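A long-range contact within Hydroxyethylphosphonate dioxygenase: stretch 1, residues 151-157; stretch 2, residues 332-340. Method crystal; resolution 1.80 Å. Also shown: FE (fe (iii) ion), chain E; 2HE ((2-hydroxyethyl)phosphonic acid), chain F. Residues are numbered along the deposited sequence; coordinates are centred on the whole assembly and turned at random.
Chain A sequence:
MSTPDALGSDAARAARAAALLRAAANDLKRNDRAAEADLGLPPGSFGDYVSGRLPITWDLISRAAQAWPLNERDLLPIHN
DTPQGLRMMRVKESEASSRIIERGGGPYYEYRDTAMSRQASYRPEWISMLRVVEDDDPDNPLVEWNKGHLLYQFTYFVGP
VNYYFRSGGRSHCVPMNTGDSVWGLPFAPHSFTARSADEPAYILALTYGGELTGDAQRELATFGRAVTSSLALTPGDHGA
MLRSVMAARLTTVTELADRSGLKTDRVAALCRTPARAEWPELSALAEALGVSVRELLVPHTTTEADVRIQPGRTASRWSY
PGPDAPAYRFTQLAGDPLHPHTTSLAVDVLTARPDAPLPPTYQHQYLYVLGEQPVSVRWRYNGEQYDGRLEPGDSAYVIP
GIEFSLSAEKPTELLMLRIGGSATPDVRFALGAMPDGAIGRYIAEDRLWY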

# COMPACT_ATOMS: atom_id res chain seq x y z
N LEU A 151 -12.42 -2.14 -10.62
CA LEU A 151 -12.48 -0.93 -9.81
C LEU A 151 -13.74 -0.89 -8.96
O LEU A 151 -14.82 -1.30 -9.40
CB LEU A 151 -12.40 0.31 -10.70
CG LEU A 151 -11.04 0.52 -11.39
CD1 LEU A 151 -10.92 1.94 -11.97
CD2 LEU A 151 -9.92 0.25 -10.40
N TYR A 152 -13.59 -0.40 -7.73
CA TYR A 152 -14.75 -0.05 -6.91
C TYR A 152 -15.58 1.01 -7.63
O TYR A 152 -15.05 1.80 -8.41
CB TYR A 152 -14.29 0.49 -5.56
CG TYR A 152 -13.56 -0.52 -4.71
CD1 TYR A 152 -12.21 -0.80 -4.92
CD2 TYR A 152 -14.22 -1.18 -3.68
CE1 TYR A 152 -11.55 -1.73 -4.13
CE2 TYR A 152 -13.57 -2.10 -2.88
CZ TYR A 152 -12.24 -2.37 -3.11
OH TYR A 152 -11.61 -3.29 -2.31
N GLN A 153 -16.88 1.05 -7.36
CA GLN A 153 -17.67 2.11 -7.96
C GLN A 153 -18.51 2.85 -6.93
O GLN A 153 -19.18 2.23 -6.11
CB GLN A 153 -18.58 1.59 -9.07
CG GLN A 153 -19.15 2.71 -9.92
CD GLN A 153 -19.77 2.18 -11.20
OE1 GLN A 153 -19.16 1.40 -11.91
NE2 GLN A 153 -21.00 2.60 -11.49
N PHE A 154 -18.44 4.17 -6.99
CA PHE A 154 -19.41 5.06 -6.37
C PHE A 154 -20.22 5.69 -7.48
O PHE A 154 -19.64 6.29 -8.40
CB PHE A 154 -18.73 6.15 -5.54
CG PHE A 154 -19.68 7.23 -5.15
CD1 PHE A 154 -20.54 7.07 -4.08
CD2 PHE A 154 -19.76 8.39 -5.90
CE1 PHE A 154 -21.46 8.05 -3.75
CE2 PHE A 154 -20.69 9.38 -5.58
CZ PHE A 154 -21.53 9.21 -4.50
N THR A 155 -21.54 5.57 -7.41
CA THR A 155 -22.40 6.08 -8.45
C THR A 155 -23.39 7.06 -7.85
O THR A 155 -24.03 6.76 -6.83
CB THR A 155 -23.14 4.95 -9.16
OG1 THR A 155 -22.19 4.03 -9.70
CG2 THR A 155 -23.98 5.50 -10.29
N TYR A 156 -23.51 8.23 -8.47
CA TYR A 156 -24.49 9.25 -8.12
C TYR A 156 -25.52 9.35 -9.23
O TYR A 156 -25.15 9.45 -10.40
CB TYR A 156 -23.80 10.60 -7.92
CG TYR A 156 -24.76 11.70 -7.57
CD1 TYR A 156 -25.13 11.93 -6.26
CD2 TYR A 156 -25.31 12.50 -8.56
CE1 TYR A 156 -26.02 12.94 -5.94
CE2 TYR A 156 -26.20 13.52 -8.25
CZ TYR A 156 -26.55 13.73 -6.94
OH TYR A 156 -27.44 14.74 -6.64
N PHE A 157 -26.81 9.32 -8.88
CA PHE A 157 -27.89 9.23 -9.87
C PHE A 157 -28.54 10.58 -10.14
O PHE A 157 -28.80 11.35 -9.21
CB PHE A 157 -28.95 8.23 -9.41
CG PHE A 157 -28.44 6.82 -9.31
CD1 PHE A 157 -28.41 6.00 -10.43
CD2 PHE A 157 -27.97 6.32 -8.10
CE1 PHE A 157 -27.94 4.69 -10.34
CE2 PHE A 157 -27.50 5.02 -8.00
CZ PHE A 157 -27.48 4.20 -9.13
N GLN A 332 -24.39 13.29 3.18
CA GLN A 332 -23.53 12.11 3.14
C GLN A 332 -24.09 11.09 2.15
O GLN A 332 -25.24 10.66 2.28
CB GLN A 332 -23.39 11.49 4.53
CG GLN A 332 -22.66 10.14 4.58
CD GLN A 332 -22.80 9.44 5.93
OE1 GLN A 332 -22.69 10.07 6.99
NE2 GLN A 332 -23.06 8.13 5.90
N LEU A 333 -23.28 10.71 1.16
CA LEU A 333 -23.71 9.77 0.14
C LEU A 333 -23.13 8.39 0.46
O LEU A 333 -22.54 8.16 1.52
CB LEU A 333 -23.32 10.29 -1.25
CG LEU A 333 -23.70 11.76 -1.47
CD1 LEU A 333 -23.17 12.27 -2.82
CD2 LEU A 333 -25.22 11.93 -1.36
N ALA A 334 -23.32 7.44 -0.46
CA ALA A 334 -23.04 6.04 -0.15
C ALA A 334 -21.55 5.81 0.07
O ALA A 334 -20.71 6.35 -0.64
CB ALA A 334 -23.54 5.15 -1.29
N GLY A 335 -21.24 4.97 1.04
CA GLY A 335 -19.87 4.52 1.23
C GLY A 335 -19.90 3.19 1.94
O GLY A 335 -20.93 2.53 2.01
N ASP A 336 -18.75 2.81 2.51
CA ASP A 336 -18.66 1.52 3.19
C ASP A 336 -17.46 1.52 4.12
O ASP A 336 -16.41 2.08 3.75
CB ASP A 336 -18.56 0.37 2.20
CG ASP A 336 -18.81 -0.99 2.87
OD1 ASP A 336 -20.00 -1.31 3.10
OD2 ASP A 336 -17.84 -1.71 3.14
N PRO A 337 -17.56 0.91 5.31
CA PRO A 337 -16.41 0.88 6.23
C PRO A 337 -15.26 0.03 5.73
O PRO A 337 -14.17 0.10 6.32
CB PRO A 337 -16.99 0.30 7.53
CG PRO A 337 -18.50 0.45 7.41
CD PRO A 337 -18.80 0.42 5.93
N LEU A 338 -15.45 -0.80 4.70
CA LEU A 338 -14.28 -1.45 4.10
C LEU A 338 -13.33 -0.42 3.51
O LEU A 338 -12.12 -0.65 3.42
CB LEU A 338 -14.71 -2.45 3.03
CG LEU A 338 -13.59 -3.25 2.34
CD1 LEU A 338 -13.16 -4.45 3.18
CD2 LEU A 338 -13.98 -3.69 0.92
N HIS A 339 -13.87 0.73 3.12
CA HIS A 339 -13.11 1.86 2.59
C HIS A 339 -13.33 3.07 3.49
O HIS A 339 -14.02 4.02 3.11
CB HIS A 339 -13.52 2.16 1.16
CG HIS A 339 -12.70 1.42 0.14
ND1 HIS A 339 -12.74 1.73 -1.20
CD2 HIS A 339 -11.84 0.39 0.27
CE1 HIS A 339 -11.92 0.92 -1.85
NE2 HIS A 339 -11.37 0.10 -0.98
N PRO A 340 -12.74 3.08 4.69
CA PRO A 340 -12.95 4.21 5.60
C PRO A 340 -12.46 5.53 5.05
O PRO A 340 -12.94 6.58 5.49
CB PRO A 340 -12.16 3.80 6.85
CG PRO A 340 -11.00 2.95 6.25
CD PRO A 340 -11.72 2.14 5.20
FE FE E . -19.42 0.16 -13.62
O3 2HE F . -19.54 -0.20 -16.06
P 2HE F . -20.39 0.03 -17.26
O1 2HE F . -21.02 -1.37 -17.77
O2 2HE F . -19.56 0.72 -18.45
CA 2HE F . -21.72 1.13 -16.71
CB 2HE F . -21.09 2.14 -15.75
O4 2HE F . -20.86 1.57 -14.45
O HOH W 1 -18.22 2.27 -14.42

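No hydrogen bond crosses between the strand at 152-157 and the irregular segment 332-340, so the contact rests on shape. The two bury 304 Å² in total, and the backbones stand well apart, with Phe 154 CA 7.3 Å from Ala 334 CA and Tyr 152 CA 9.8 Å from His 339 CA, leaving a gap that side chains must fill. Strand alternation supplies them: Tyr 152 and Phe 154 point their CA-to-CB bonds toward the other segment, whereas that of Thr 155 points away. Tyr 156 sets off sideways, yet its ring end comes nearer.

The aromatic ring of Tyr 152 lies in an angle formed by two neighbouring residues. His 339 covers one face, with NE2 3.4 Å from CZ of Tyr 152; the ring centroids are 4.0 Å apart and the planes meet at 41°, an oblique pairing rather than a parallel one. Leu 338 meets the same ring at its edge, near the ring plane, where its CD2 is 4.0 Å from Tyr 152 OH and 4.1 Å from Tyr 152 CE2. A flat ring thus suits this position, offering a broad face to one neighbour and a thin edge to the other.

Both partners are presented by a type I turn from Asp 336 to His 339. The turn is closed by His 339 N donating to Asp 336 O at 2.9 Å, and Leu 338 N donates to Asp 336 OD2 at 3.0 Å. These bonds brace the backbone from which the leucine and histidine side chains project toward the strand.

Further along, Phe 154 (chi1 167°, t) extends its ring to the backbone at Leu 333 and Ala 334. Its CE1 sits 3.8 Å from Leu 333 CB, which lies at the ring edge, and 4.3 Å from Ala 334 CB, while its CD1 approaches Ala 334 O at 3.5 Å. The small methyl of Ala 334 adds an apolar surface without reaching far from the backbone. Leu 333, with chi angles m and t, is the branched bump that reaches both the Phe 154 and the Tyr 156 rings: its CD1 serves both, 3.9 Å from Phe 154 CZ and 4.0 Å from Tyr 156 CD1.

Gln 153, which makes no contact with the second segment, serves the iron instead. Its OE1 binds FE at 2.1 Å, and its NE2 donates to Thr 155 OG1 at 2.6 Å and to 2HE O4 at 3.1 Å. Alternation along one strand therefore separates the metal ligand from the aromatic packing surface.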